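PDB 5D2E: MlnE from Bacillus amyloliquefaciens subsp. plantarum, which contributes an NADP-binding, B-type ketoreductase to the macrolactin polyketide assembly line, this chain being the N-terminal piece of a much longer synthase. Local coordinates for residues A[36-41]-A[503-508]; A[65-70]-A[98-103]; A[212-215]-A[219-222]; A[230-235]-A[243-248]. All coordinates share one frame; numbering follows the deposited sequence.

Contact 1. Residues A[36-41]-A[503-508]; sequences HLYEMV and DRISEL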
loop_
_atom_site.group_PDB
_atom_site.type_symbol
_atom_site.label_atom_id
_atom_site.label_comp_id
_atom_site.label_asym_id
_atom_site.label_seq_id
_atom_site.Cartn_x
_atom_site.Cartn_y
_atom_site.Cartn_z
ATOM N N HIS A 36 6.068 11.704 -15.896
ATOM C CA HIS A 36 6.018 12.728 -14.856
ATOM C C HIS A 36 6.111 12.047 -13.441
ATOM O O HIS A 36 5.559 10.949 -13.234
ATOM C CB HIS A 36 4.698 13.499 -15.014
ATOM C CG HIS A 36 4.272 13.718 -16.438
ATOM N ND1 HIS A 36 4.719 14.789 -17.194
ATOM C CD2 HIS A 36 3.436 13.010 -17.243
ATOM C CE1 HIS A 36 4.200 14.708 -18.410
ATOM N NE2 HIS A 36 3.407 13.649 -18.466
ATOM N N LEU A 37 6.843 12.680 -12.518
ATOM C CA LEU A 37 6.909 12.231 -11.137
ATOM C C LEU A 37 5.973 13.067 -10.262
ATOM O O LEU A 37 5.810 14.274 -10.475
ATOM C CB LEU A 37 8.298 12.334 -10.618
ATOM C CG LEU A 37 9.469 11.723 -11.357
ATOM C CD1 LEU A 37 10.636 11.741 -10.380
ATOM C CD2 LEU A 37 9.232 10.315 -11.792
ATOM N N TYR A 38 5.314 12.386 -9.326
ATOM C CA TYR A 38 4.338 12.947 -8.439
ATOM C C TYR A 38 4.664 12.561 -6.959
ATOM O O TYR A 38 5.245 11.534 -6.678
ATOM C CB TYR A 38 2.930 12.419 -8.792
ATOM C CG TYR A 38 2.510 12.813 -10.169
ATOM C CD1 TYR A 38 3.001 12.131 -11.274
ATOM C CD2 TYR A 38 1.678 13.849 -10.375
ATOM C CE1 TYR A 38 2.650 12.498 -12.544
ATOM C CE2 TYR A 38 1.307 14.241 -11.645
ATOM C CZ TYR A 38 1.793 13.558 -12.725
ATOM O OH TYR A 38 1.440 13.944 -13.994
ATOM N N GLU A 39 4.278 13.443 -6.045
ATOM C CA GLU A 39 4.425 13.223 -4.624
ATOM C C GLU A 39 3.149 13.648 -3.925
ATOM O O GLU A 39 2.369 14.493 -4.419
ATOM C CB GLU A 39 5.662 13.956 -4.040
ATOM C CG GLU A 39 5.554 15.458 -4.124
ATOM C CD GLU A 39 6.878 16.203 -3.952
ATOM O OE1 GLU A 39 7.820 15.643 -3.382
ATOM O OE2 GLU A 39 6.976 17.353 -4.486
ATOM N N MET A 40 2.957 13.090 -2.719
ATOM C CA MET A 40 1.811 13.456 -1.919
ATOM C C MET A 40 1.982 14.853 -1.363
ATOM O O MET A 40 3.038 15.199 -0.838
ATOM C CB MET A 40 1.631 12.463 -0.789
ATOM C CG MET A 40 1.204 11.099 -1.281
ATOM S SD MET A 40 -0.432 11.212 -1.977
ATOM C CE MET A 40 -0.635 9.447 -2.362
ATOM N N VAL A 41 0.958 15.671 -1.497
ATOM C CA VAL A 41 0.966 16.995 -0.918
ATOM C C VAL A 41 -0.236 17.053 0.009
ATOM O O VAL A 41 -1.358 16.750 -0.394
ATOM C CB VAL A 41 0.810 18.096 -2.015
ATOM C CG1 VAL A 41 0.763 19.490 -1.396
ATOM C CG2 VAL A 41 1.920 18.014 -3.057
ATOM N N ASP A 503 -2.151 16.980 -18.764
ATOM C CA ASP A 503 -3.452 17.571 -18.399
ATOM C C ASP A 503 -4.477 16.465 -18.176
ATOM O O ASP A 503 -5.280 16.498 -17.237
ATOM C CB ASP A 503 -3.914 18.582 -19.468
ATOM C CG ASP A 503 -2.891 19.695 -19.705
ATOM O OD1 ASP A 503 -2.321 20.175 -18.720
ATOM O OD2 ASP A 503 -2.624 20.082 -20.860
ATOM N N ARG A 504 -4.408 15.455 -19.026
ATOM C CA ARG A 504 -5.227 14.269 -18.856
ATOM C C ARG A 504 -4.966 13.677 -17.465
ATOM O O ARG A 504 -5.895 13.340 -16.707
ATOM C CB ARG A 504 -4.918 13.250 -19.952
ATOM C CG ARG A 504 -5.011 13.802 -21.382
ATOM C CD ARG A 504 -6.419 14.185 -21.827
ATOM N NE ARG A 504 -7.192 12.963 -22.049
ATOM C CZ ARG A 504 -8.160 12.505 -21.257
ATOM N NH1 ARG A 504 -8.558 13.188 -20.183
ATOM N NH2 ARG A 504 -8.756 11.360 -21.563
ATOM N N ILE A 505 -3.694 13.619 -17.099
ATOM C CA ILE A 505 -3.326 13.045 -15.822
ATOM C C ILE A 505 -3.825 13.940 -14.692
ATOM O O ILE A 505 -4.338 13.477 -13.688
ATOM C CB ILE A 505 -1.823 12.881 -15.716
ATOM C CG1 ILE A 505 -1.386 11.747 -16.629
ATOM C CG2 ILE A 505 -1.467 12.598 -14.263
ATOM C CD1 ILE A 505 0.087 11.780 -17.017
ATOM N N SER A 506 -3.664 15.233 -14.855
ATOM C CA SER A 506 -4.162 16.152 -13.845
ATOM C C SER A 506 -5.666 15.987 -13.550
ATOM O O SER A 506 -6.085 16.144 -12.398
ATOM C CB SER A 506 -3.883 17.575 -14.255
ATOM O OG SER A 506 -4.772 18.382 -13.536
ATOM N N GLU A 507 -6.459 15.658 -14.574
ATOM C CA GLU A 507 -7.912 15.458 -14.389
ATOM C C GLU A 507 -8.147 14.182 -13.595
ATOM O O GLU A 507 -8.900 14.134 -12.603
ATOM C CB GLU A 507 -8.631 15.344 -15.734
ATOM C CG GLU A 507 -8.615 16.622 -16.560
ATOM C CD GLU A 507 -8.644 16.342 -18.057
ATOM O OE1 GLU A 507 -7.814 16.925 -18.791
ATOM O OE2 GLU A 507 -9.479 15.524 -18.506
ATOM N N LEU A 508 -7.468 13.143 -14.046
ATOM C CA LEU A 508 -7.509 11.893 -13.381
ATOM C C LEU A 508 -7.148 12.021 -11.901
ATOM O O LEU A 508 -7.665 11.279 -11.067
ATOM C CB LEU A 508 -6.544 10.976 -14.095
ATOM C CG LEU A 508 -6.526 9.532 -13.655
ATOM C CD1 LEU A 508 -7.842 8.837 -13.969
ATOM C CD2 LEU A 508 -5.375 8.877 -14.387
#

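Contact 2. Residues A[65-70]-A[98-103]; sequences EDDSMY and NGRFTM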
loop_
_atom_site.group_PDB
_atom_site.type_symbol
_atom_site.label_atom_id
_atom_site.label_comp_id
_atom_site.label_asym_id
_atom_site.label_seq_id
_atom_site.Cartn_x
_atom_site.Cartn_y
_atom_site.Cartn_z
ATOM N N GLU A 65 -13.941 -3.572 18.849
ATOM C CA GLU A 65 -13.380 -4.752 19.482
ATOM C C GLU A 65 -14.083 -5.027 20.829
ATOM O O GLU A 65 -14.300 -6.181 21.195
ATOM C CB GLU A 65 -11.847 -4.613 19.623
ATOM C CG GLU A 65 -11.082 -5.917 19.784
ATOM C CD GLU A 65 -11.189 -6.896 18.593
ATOM O OE1 GLU A 65 -10.825 -6.622 17.393
ATOM O OE2 GLU A 65 -11.606 -8.016 18.906
ATOM N N ASP A 66 -14.537 -3.980 21.485
ATOM C CA ASP A 66 -15.090 -4.109 22.818
ATOM C C ASP A 66 -16.114 -3.063 23.002
ATOM O O ASP A 66 -16.470 -2.294 22.056
ATOM C CB ASP A 66 -13.941 -4.002 23.873
ATOM C CG ASP A 66 -13.219 -2.665 23.837
ATOM O OD1 ASP A 66 -13.735 -1.630 23.347
ATOM O OD2 ASP A 66 -12.064 -2.662 24.282
ATOM N N ASP A 67 -16.638 -2.895 24.216
ATOM C CA ASP A 67 -17.648 -1.820 24.304
ATOM C C ASP A 67 -17.243 -0.436 24.665
ATOM O O ASP A 67 -18.088 0.378 25.044
ATOM C CB ASP A 67 -18.861 -2.222 25.076
ATOM C CG ASP A 67 -18.547 -3.071 26.120
ATOM O OD1 ASP A 67 -17.767 -2.521 26.934
ATOM O OD2 ASP A 67 -19.035 -4.252 26.077
ATOM N N SER A 68 -15.991 -0.108 24.425
ATOM C CA SER A 68 -15.456 1.189 24.828
ATOM C C SER A 68 -16.111 2.341 24.121
ATOM O O SER A 68 -16.131 3.451 24.628
ATOM C CB SER A 68 -13.938 1.246 24.641
ATOM O OG SER A 68 -13.625 1.048 23.287
ATOM N N MET A 69 -16.681 2.122 22.935
ATOM C CA MET A 69 -17.369 3.218 22.262
ATOM C C MET A 69 -18.910 3.236 22.431
ATOM O O MET A 69 -19.586 4.126 21.895
ATOM C CB MET A 69 -16.998 3.175 20.797
ATOM C CG MET A 69 -15.547 3.609 20.559
ATOM S SD MET A 69 -15.276 5.378 20.862
ATOM C CE MET A 69 -16.332 6.292 19.809
ATOM N N TYR A 70 -19.472 2.294 23.186
ATOM C CA TYR A 70 -20.934 2.149 23.190
ATOM C C TYR A 70 -21.642 3.373 23.812
ATOM O O TYR A 70 -22.492 4.051 23.170
ATOM C CB TYR A 70 -21.360 0.838 23.865
ATOM C CG TYR A 70 -22.870 0.721 23.903
ATOM C CD1 TYR A 70 -23.590 0.334 22.767
ATOM C CD2 TYR A 70 -23.570 1.024 25.061
ATOM C CE1 TYR A 70 -24.978 0.239 22.779
ATOM C CE2 TYR A 70 -24.953 0.948 25.092
ATOM C CZ TYR A 70 -25.638 0.545 23.946
ATOM O OH TYR A 70 -26.991 0.479 23.988
ATOM N N ASN A 98 -31.563 -6.286 21.430
ATOM C CA ASN A 98 -31.743 -4.870 21.372
ATOM C C ASN A 98 -30.562 -4.170 20.686
ATOM O O ASN A 98 -30.121 -3.126 21.110
ATOM C CB ASN A 98 -31.978 -4.285 22.735
ATOM C CG ASN A 98 -33.266 -4.861 23.369
ATOM O OD1 ASN A 98 -34.315 -4.988 22.699
ATOM N ND2 ASN A 98 -33.117 -5.394 24.553
ATOM N N GLY A 99 -30.082 -4.765 19.610
ATOM C CA GLY A 99 -29.101 -4.070 18.767
ATOM C C GLY A 99 -27.670 -4.409 19.095
ATOM O O GLY A 99 -26.772 -3.906 18.423
ATOM N N ARG A 100 -27.434 -5.309 20.040
ATOM C CA ARG A 100 -26.104 -5.710 20.382
ATOM C C ARG A 100 -25.809 -7.059 19.878
ATOM O O ARG A 100 -26.656 -7.966 20.014
ATOM C CB ARG A 100 -25.896 -5.755 21.929
ATOM C CG ARG A 100 -26.173 -4.450 22.649
ATOM C CD ARG A 100 -25.182 -3.419 22.300
ATOM N NE ARG A 100 -23.852 -3.684 22.843
ATOM C CZ ARG A 100 -23.366 -3.262 24.027
ATOM N NH1 ARG A 100 -24.090 -2.594 24.904
ATOM N NH2 ARG A 100 -22.120 -3.552 24.355
ATOM N N PHE A 101 -24.613 -7.266 19.325
ATOM C CA PHE A 101 -24.147 -8.559 18.894
ATOM C C PHE A 101 -22.701 -8.779 19.274
ATOM O O PHE A 101 -21.930 -7.830 19.478
ATOM C CB PHE A 101 -24.217 -8.685 17.375
ATOM C CG PHE A 101 -25.579 -8.654 16.808
ATOM C CD1 PHE A 101 -26.205 -7.442 16.572
ATOM C CD2 PHE A 101 -26.209 -9.836 16.433
ATOM C CE1 PHE A 101 -27.439 -7.383 16.050
ATOM C CE2 PHE A 101 -27.489 -9.781 15.909
ATOM C CZ PHE A 101 -28.116 -8.553 15.734
ATOM N N THR A 102 -22.308 -10.047 19.350
ATOM C CA THR A 102 -20.902 -10.454 19.382
ATOM C C THR A 102 -20.622 -11.366 18.201
ATOM O O THR A 102 -21.545 -11.994 17.642
ATOM C CB THR A 102 -20.474 -11.211 20.656
ATOM O OG1 THR A 102 -21.178 -12.447 20.723
ATOM C CG2 THR A 102 -20.756 -10.390 21.913
ATOM N N MET A 103 -19.356 -11.411 17.784
ATOM C CA MET A 103 -18.969 -12.285 16.671
ATOM C C MET A 103 -17.473 -12.393 16.626
ATOM O O MET A 103 -16.789 -11.614 17.243
ATOM C CB MET A 103 -19.446 -11.751 15.313
ATOM C CG MET A 103 -18.869 -10.414 14.894
ATOM S SD MET A 103 -19.593 -9.753 13.329
ATOM C CE MET A 103 -18.818 -10.915 12.183
#

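Contact 3. Residues A[212-215]-A[219-222]; sequences LKSM and PFTK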
loop_
_atom_site.group_PDB
_atom_site.type_symbol
_atom_site.label_atom_id
_atom_site.label_comp_id
_atom_site.label_asym_id
_atom_site.label_seq_id
_atom_site.Cartn_x
_atom_site.Cartn_y
_atom_site.Cartn_z
ATOM N N LEU A 212 -7.008 8.252 13.422
ATOM C CA LEU A 212 -7.259 8.960 14.683
ATOM C C LEU A 212 -5.919 9.071 15.407
ATOM O O LEU A 212 -5.507 8.145 16.139
ATOM C CB LEU A 212 -8.321 8.231 15.526
ATOM C CG LEU A 212 -9.639 7.902 14.814
ATOM C CD1 LEU A 212 -10.465 6.924 15.611
ATOM C CD2 LEU A 212 -10.423 9.150 14.522
ATOM N N LYS A 213 -5.227 10.185 15.193
ATOM C CA LYS A 213 -3.877 10.330 15.747
ATOM C C LYS A 213 -3.868 11.141 17.043
ATOM O O LYS A 213 -4.125 12.341 17.030
ATOM C CB LYS A 213 -2.920 10.970 14.750
ATOM C CG LYS A 213 -1.489 10.973 15.270
ATOM C CD LYS A 213 -0.398 11.179 14.270
ATOM C CE LYS A 213 -0.519 12.430 13.487
ATOM N NZ LYS A 213 0.586 12.354 12.424
ATOM N N SER A 214 -3.590 10.465 18.135
ATOM C CA SER A 214 -3.301 11.123 19.398
ATOM C C SER A 214 -1.950 11.834 19.327
ATOM O O SER A 214 -0.980 11.267 18.896
ATOM C CB SER A 214 -3.192 10.076 20.476
ATOM O OG SER A 214 -4.510 9.641 20.673
ATOM N N MET A 215 -1.891 13.035 19.841
ATOM C CA MET A 215 -0.636 13.756 19.947
ATOM C C MET A 215 -0.148 13.758 21.419
ATOM O O MET A 215 -0.961 13.567 22.348
ATOM C CB MET A 215 -0.875 15.179 19.469
ATOM C CG MET A 215 -1.347 15.298 18.016
ATOM S SD MET A 215 -0.298 14.520 16.830
ATOM C CE MET A 215 0.974 15.791 16.597
ATOM N N PRO A 219 -4.550 13.731 23.701
ATOM C CA PRO A 219 -5.085 12.399 23.390
ATOM C C PRO A 219 -6.418 12.464 22.689
ATOM O O PRO A 219 -7.114 13.451 22.800
ATOM C CB PRO A 219 -5.243 11.732 24.745
ATOM C CG PRO A 219 -5.410 12.877 25.694
ATOM C CD PRO A 219 -4.552 13.980 25.162
ATOM N N PHE A 220 -6.670 11.474 21.820
ATOM C CA PHE A 220 -8.002 11.262 21.273
ATOM C C PHE A 220 -8.874 10.604 22.312
ATOM O O PHE A 220 -8.731 9.465 22.595
ATOM C CB PHE A 220 -7.984 10.337 20.072
ATOM C CG PHE A 220 -8.309 11.023 18.831
ATOM C CD1 PHE A 220 -9.628 11.210 18.468
ATOM C CD2 PHE A 220 -7.333 11.475 18.011
ATOM C CE1 PHE A 220 -9.976 11.925 17.316
ATOM C CE2 PHE A 220 -7.672 12.184 16.861
ATOM C CZ PHE A 220 -8.966 12.429 16.511
ATOM N N THR A 221 -9.811 11.329 22.823
ATOM C CA THR A 221 -10.779 10.788 23.759
ATOM C C THR A 221 -11.890 10.130 22.975
ATOM O O THR A 221 -12.033 10.365 21.775
ATOM C CB THR A 221 -11.386 11.935 24.592
ATOM O OG1 THR A 221 -12.083 12.855 23.730
ATOM C CG2 THR A 221 -10.233 12.705 25.303
ATOM N N LYS A 222 -12.728 9.387 23.698
ATOM C CA LYS A 222 -13.907 8.741 23.088
ATOM C C LYS A 222 -14.798 9.746 22.481
ATOM O O LYS A 222 -15.277 9.559 21.358
ATOM C CB LYS A 222 -14.650 7.858 24.080
ATOM C CG LYS A 222 -13.829 6.644 24.496
ATOM C CD LYS A 222 -14.438 6.072 25.753
ATOM C CE LYS A 222 -13.743 4.795 26.203
ATOM N NZ LYS A 222 -14.677 4.027 27.093
#

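Contact 4. Residues A[230-235]-A[243-248]; sequences SFEWNN and TCYEPR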
loop_
_atom_site.group_PDB
_atom_site.type_symbol
_atom_site.label_atom_id
_atom_site.label_comp_id
_atom_site.label_asym_id
_atom_site.label_seq_id
_atom_site.Cartn_x
_atom_site.Cartn_y
_atom_site.Cartn_z
ATOM N N SER A 230 -19.165 11.927 13.465
ATOM C CA SER A 230 -20.204 12.856 13.036
ATOM C C SER A 230 -19.770 13.817 11.935
ATOM O O SER A 230 -20.563 14.217 11.087
ATOM C CB SER A 230 -20.732 13.635 14.249
ATOM O OG SER A 230 -21.422 12.751 15.176
ATOM N N PHE A 231 -18.518 14.263 12.009
ATOM C CA PHE A 231 -17.978 15.147 11.033
ATOM C C PHE A 231 -17.942 14.431 9.685
ATOM O O PHE A 231 -18.304 14.993 8.642
ATOM C CB PHE A 231 -16.579 15.599 11.478
ATOM C CG PHE A 231 -15.926 16.577 10.530
ATOM C CD1 PHE A 231 -16.188 17.966 10.651
ATOM C CD2 PHE A 231 -15.021 16.141 9.559
ATOM C CE1 PHE A 231 -15.569 18.874 9.796
ATOM C CE2 PHE A 231 -14.432 17.055 8.674
ATOM C CZ PHE A 231 -14.720 18.422 8.793
ATOM N N GLU A 232 -17.493 13.183 9.697
ATOM C CA GLU A 232 -17.446 12.391 8.450
ATOM C C GLU A 232 -18.862 12.234 7.875
ATOM O O GLU A 232 -19.097 12.367 6.645
ATOM C CB GLU A 232 -16.802 11.007 8.717
ATOM C CG GLU A 232 -15.294 11.070 8.884
ATOM C CD GLU A 232 -14.572 11.139 7.546
ATOM O OE1 GLU A 232 -15.246 10.873 6.530
ATOM O OE2 GLU A 232 -13.365 11.424 7.529
ATOM N N TRP A 233 -19.818 11.926 8.758
ATOM C CA TRP A 233 -21.210 11.748 8.271
ATOM C C TRP A 233 -21.775 12.962 7.589
ATOM O O TRP A 233 -22.668 12.860 6.745
ATOM C CB TRP A 233 -22.133 11.425 9.413
ATOM C CG TRP A 233 -22.015 10.059 9.920
ATOM C CD1 TRP A 233 -21.577 8.950 9.236
ATOM C CD2 TRP A 233 -22.418 9.604 11.202
ATOM N NE1 TRP A 233 -21.670 7.825 10.046
ATOM C CE2 TRP A 233 -22.178 8.205 11.252
ATOM C CE3 TRP A 233 -22.918 10.239 12.340
ATOM C CZ2 TRP A 233 -22.463 7.442 12.379
ATOM C CZ3 TRP A 233 -23.179 9.498 13.448
ATOM C CH2 TRP A 233 -22.950 8.103 13.469
ATOM N N ASN A 234 -21.256 14.124 7.967
ATOM C CA ASN A 234 -21.749 15.381 7.455
ATOM C C ASN A 234 -20.838 16.111 6.439
ATOM O O ASN A 234 -21.134 17.244 6.140
ATOM C CB ASN A 234 -22.082 16.269 8.668
ATOM C CG ASN A 234 -23.351 15.824 9.367
ATOM O OD1 ASN A 234 -24.437 15.998 8.821
ATOM N ND2 ASN A 234 -23.223 15.199 10.537
ATOM N N ASN A 235 -19.803 15.479 5.865
ATOM C CA ASN A 235 -18.839 16.201 4.971
ATOM C C ASN A 235 -19.060 16.186 3.415
ATOM O O ASN A 235 -19.463 15.203 2.798
ATOM C CB ASN A 235 -17.398 15.789 5.283
ATOM C CG ASN A 235 -17.014 14.430 4.697
ATOM O OD1 ASN A 235 -17.744 13.827 3.892
ATOM N ND2 ASN A 235 -15.833 13.934 5.105
ATOM N N THR A 243 -8.600 10.808 5.452
ATOM C CA THR A 243 -8.262 11.987 6.259
ATOM C C THR A 243 -7.473 11.542 7.469
ATOM O O THR A 243 -7.817 10.524 8.105
ATOM C CB THR A 243 -9.529 12.710 6.696
ATOM O OG1 THR A 243 -10.346 12.978 5.572
ATOM C CG2 THR A 243 -9.253 14.006 7.379
ATOM N N CYS A 244 -6.452 12.317 7.850
ATOM C CA CYS A 244 -5.789 12.069 9.115
ATOM C C CYS A 244 -6.237 13.148 10.087
ATOM O O CYS A 244 -6.076 14.358 9.802
ATOM C CB CYS A 244 -4.297 12.095 8.949
ATOM S SG CYS A 244 -3.414 11.905 10.542
ATOM N N TYR A 245 -6.835 12.709 11.198
ATOM C CA TYR A 245 -7.356 13.587 12.232
ATOM C C TYR A 245 -6.471 13.613 13.431
ATOM O O TYR A 245 -6.033 12.576 13.918
ATOM C CB TYR A 245 -8.735 13.093 12.689
ATOM C CG TYR A 245 -9.814 13.266 11.658
ATOM C CD1 TYR A 245 -10.521 14.453 11.527
ATOM C CD2 TYR A 245 -10.123 12.226 10.788
ATOM C CE1 TYR A 245 -11.490 14.609 10.533
ATOM C CE2 TYR A 245 -11.103 12.371 9.802
ATOM C CZ TYR A 245 -11.769 13.554 9.693
ATOM O OH TYR A 245 -12.716 13.635 8.753
ATOM N N GLU A 246 -6.124 14.818 13.863
ATOM C CA GLU A 246 -5.620 15.007 15.221
ATOM C C GLU A 246 -6.807 15.588 15.962
ATOM O O GLU A 246 -7.766 16.028 15.335
ATOM C CB GLU A 246 -4.438 15.995 15.209
ATOM C CG GLU A 246 -3.200 15.427 14.545
ATOM C CD GLU A 246 -2.083 16.414 14.317
ATOM O OE1 GLU A 246 -2.174 17.509 14.863
ATOM O OE2 GLU A 246 -1.125 16.036 13.630
ATOM N N PRO A 247 -6.708 15.720 17.287
ATOM C CA PRO A 247 -7.862 16.299 17.986
ATOM C C PRO A 247 -8.241 17.724 17.603
ATOM O O PRO A 247 -9.427 18.025 17.519
ATOM C CB PRO A 247 -7.452 16.180 19.442
ATOM C CG PRO A 247 -6.523 14.987 19.445
ATOM C CD PRO A 247 -5.694 15.207 18.221
ATOM N N ARG A 248 -7.279 18.556 17.212
ATOM C CA ARG A 248 -7.589 19.971 16.829
ATOM C C ARG A 248 -7.426 20.370 15.337
ATOM O O ARG A 248 -7.780 21.451 14.925
ATOM C CB ARG A 248 -6.740 20.895 17.715
ATOM C CG ARG A 248 -7.141 20.804 19.180
ATOM C CD ARG A 248 -6.544 21.943 20.007
ATOM N NE ARG A 248 -7.347 21.968 21.218
ATOM C CZ ARG A 248 -8.317 22.847 21.516
ATOM N NH1 ARG A 248 -8.597 23.901 20.754
ATOM N NH2 ARG A 248 -8.974 22.682 22.645
HETATM O O HOH W 1 -11.935 10.688 5.416
HETATM O O HOH W 2 -12.977 14.801 6.218
#

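Contact 1. Residues A[36-41]-A[503-508]
His-36 binds the backbone O of Gly-500 through its ring NE2, and the neighbouring CD2 of the same imidazole rests against Ile-505 CD1 at 3.6 Å. The motif is a helix packed on a strand where the two ends of the ketoreductase meet. Strand 35-46, near the N terminus, pairs antiparallel with strand 249-257 and with strand 494-499, which follows the NADP-binding region; helix 502-509, at the C-terminal end of the modelled chain, then packs beside that junction. The junction joins the N-terminal Rossmann-like half, probably the structural subdomain as in other modular polyketide ketoreductases, to the NADP-binding half. Because Gly-500 sits in the short turn between strand 494-499 and the helix, the histidine serves two purposes, bonding that turn with its N-H and lending a carbon to the apolar contact. Side chains alternate along the strand, so His-36 and Tyr-38 both reach the helix while Leu-37 goes to helix 477-488.

Ile-505 suits its place because its two branches divide the work. CD1, at the end of the longer branch, goes to the imidazole and also comes within 4.0 Å of Tyr-38 OH; the shorter CG2 branch, anti to the backbone N, goes to the phenol of Tyr-38. Ile-498 and Leu-472 also touch this isoleucine and keep its surroundings apolar. The contact is buried structural packing, with the Tyr-38 side chain about 14 Å from the bound NADP. Its tightest point is Tyr-38 OH against Ile-505 CG2, 3.2 Å apart, with the ring carbon CZ following at 3.7 Å from the same methyl.

Contact 2. Residues A[65-70]-A[98-103]
Arg-100 lays its guanidinium flat on the ring of Tyr-70, a cation-pi stack with centres 4.0 Å apart and planes inclined by only 23°. NH1 stands over the middle of the ring, 3.6 Å from Tyr-70 CZ, while CD of the arginine reaches the rim at CE1. Two bends, at chi2 and chi3, fold the arginine chain down onto the tyrosine, whose CG is turned anti to the backbone N (chi1 178°). Arginine fits here because its flat cation can both stack and offer N-H groups at its edge. That edge meets Asp-67: OD2 lies in the guanidinium plane, 3.6 Å from NH2, a long salt bridge with the carboxylate plane turned 80° away.

The loop bearing Asp-67 is shaped by an Asx turn, in which Asp-66 OD1 accepts from Ser-68 N at 2.9 Å and also from Ser-68 OG. This surface contact lies in the N-terminal Rossmann-like half, probably the structural subdomain of the ketoreductase, away from the NADP site. It joins the loop leading from strand 60-64 into helix 70-76 to the start of strand 100-103. Strand 84-89 runs between strands 60-64 and 100-103, and its Tyr-86 touches Arg-100 and meets Tyr-70 edge-to-face.

Contact 3. Residues A[212-215]-A[219-222]
One hydrogen bond joins the two segments: Phe-220 N donates to Ser-214 OG at 3.1 Å, nearly straight at 171°. A serine suits the strand end because its short hydroxyl, held beside its own backbone N, can accept an amide as the chain turns back. The same oxygen lies 3.9 Å from Pro-219 CA, where the two backbones run nearest.

Apolar packing centres on the Phe-220 ring. Leu-212 CB sits over one face, a CH-pi contact of 4.1 Å to the ring centroid and only 5° from the normal. Leu-212 CD2 extends along to Phe-220 CE1, 4.0 Å away, so the branched leucine covers ring centre and rim together. At the ring edge, Lys-213 O lies in the plane, 3.5 Å from Phe-220 CD2, where the weakly positive ring hydrogens can face the carbonyl oxygen.

Helix capping follows at once: Thr-221 is the N-cap, its OG1 accepting from His-224 N. The whole is a compact strand-to-helix connection in the Rossmann-like, probably structural, half of the ketoreductase. Strand 205-214 runs between strands 171-180 and 242-245, and helix 222-233 packs back on it, Ile-225 and Val-228 touching both Leu-212 and Phe-220.

Contact 4. Residues A[230-235]-A[243-248]
Glu-232 bends sharply at chi2 (-80°), and this fold carries its carboxylate from the helix to the phenol of Tyr-245. Phe-231 instead places CG anti to its backbone N (chi1 -178°), bringing its ring edge to the same hydroxyl. Tyr-245 OH donates to Glu-232 OE2, a short bond of 2.6 Å. The oxygen lies in the plane of the tyrosine ring, but the hydroxyl approaches 46° out of the carboxylate plane. By donating to OE2, the phenol would favour the charged form of Glu-232.

Two waters extend this buried polar group. Water 1 lies 2.7 Å from Glu-232 OE2 and 2.8 Å from Thr-243 OG1, bridging helix and strand. Water 2 donates to Tyr-245 OH at 2.8 Å, so the phenol gives one hydrogen bond and receives another; water 2 also accepts a long bond from Asn-235 ND2, on a poorly ordered side chain. Tyrosine suits the position because its ring packs while its hydroxyl spans to the acid. Thr-243 similarly uses both branches: OG1 joins water 1, and CG2 sits 3.4 Å above the Tyr-245 ring plane, toward the rim. Phe-231 CD2 closes against Tyr-245 OH at 3.5 Å.

The contact joins the C-terminal end of helix 222-233 to strand 242-245 within the Rossmann-like half, probably the structural subdomain. That strand runs parallel to strand 205-214, whose Ala-210 touches both Glu-232 and Tyr-245, and antiparallel to strand 249-257, whose Tyr-250 meets Phe-231.

In the fold
From the N terminus, strand 35-46 waits for its helical partner until the end of the modelled chain, so contact 1 closes a loop that holds the other three contacts and the NADP-binding region, bringing the C-terminal helix back to an early strand. Inside it, contacts 2, 3 and 4, all in the N-terminal Rossmann-like half, follow in series and none cross. Contact 2 closes a short excursion through helix 70-76 and strand 84-89; contact 3 a tight turn; contact 4 the link after helix 222-233, of which residues 236-240 are not modelled. Contacts 2 and 3 meet where Lys-222 NZ bonds Ser-68 O; contacts 3 and 4 share the pairing of strands 205-214 and 242-245.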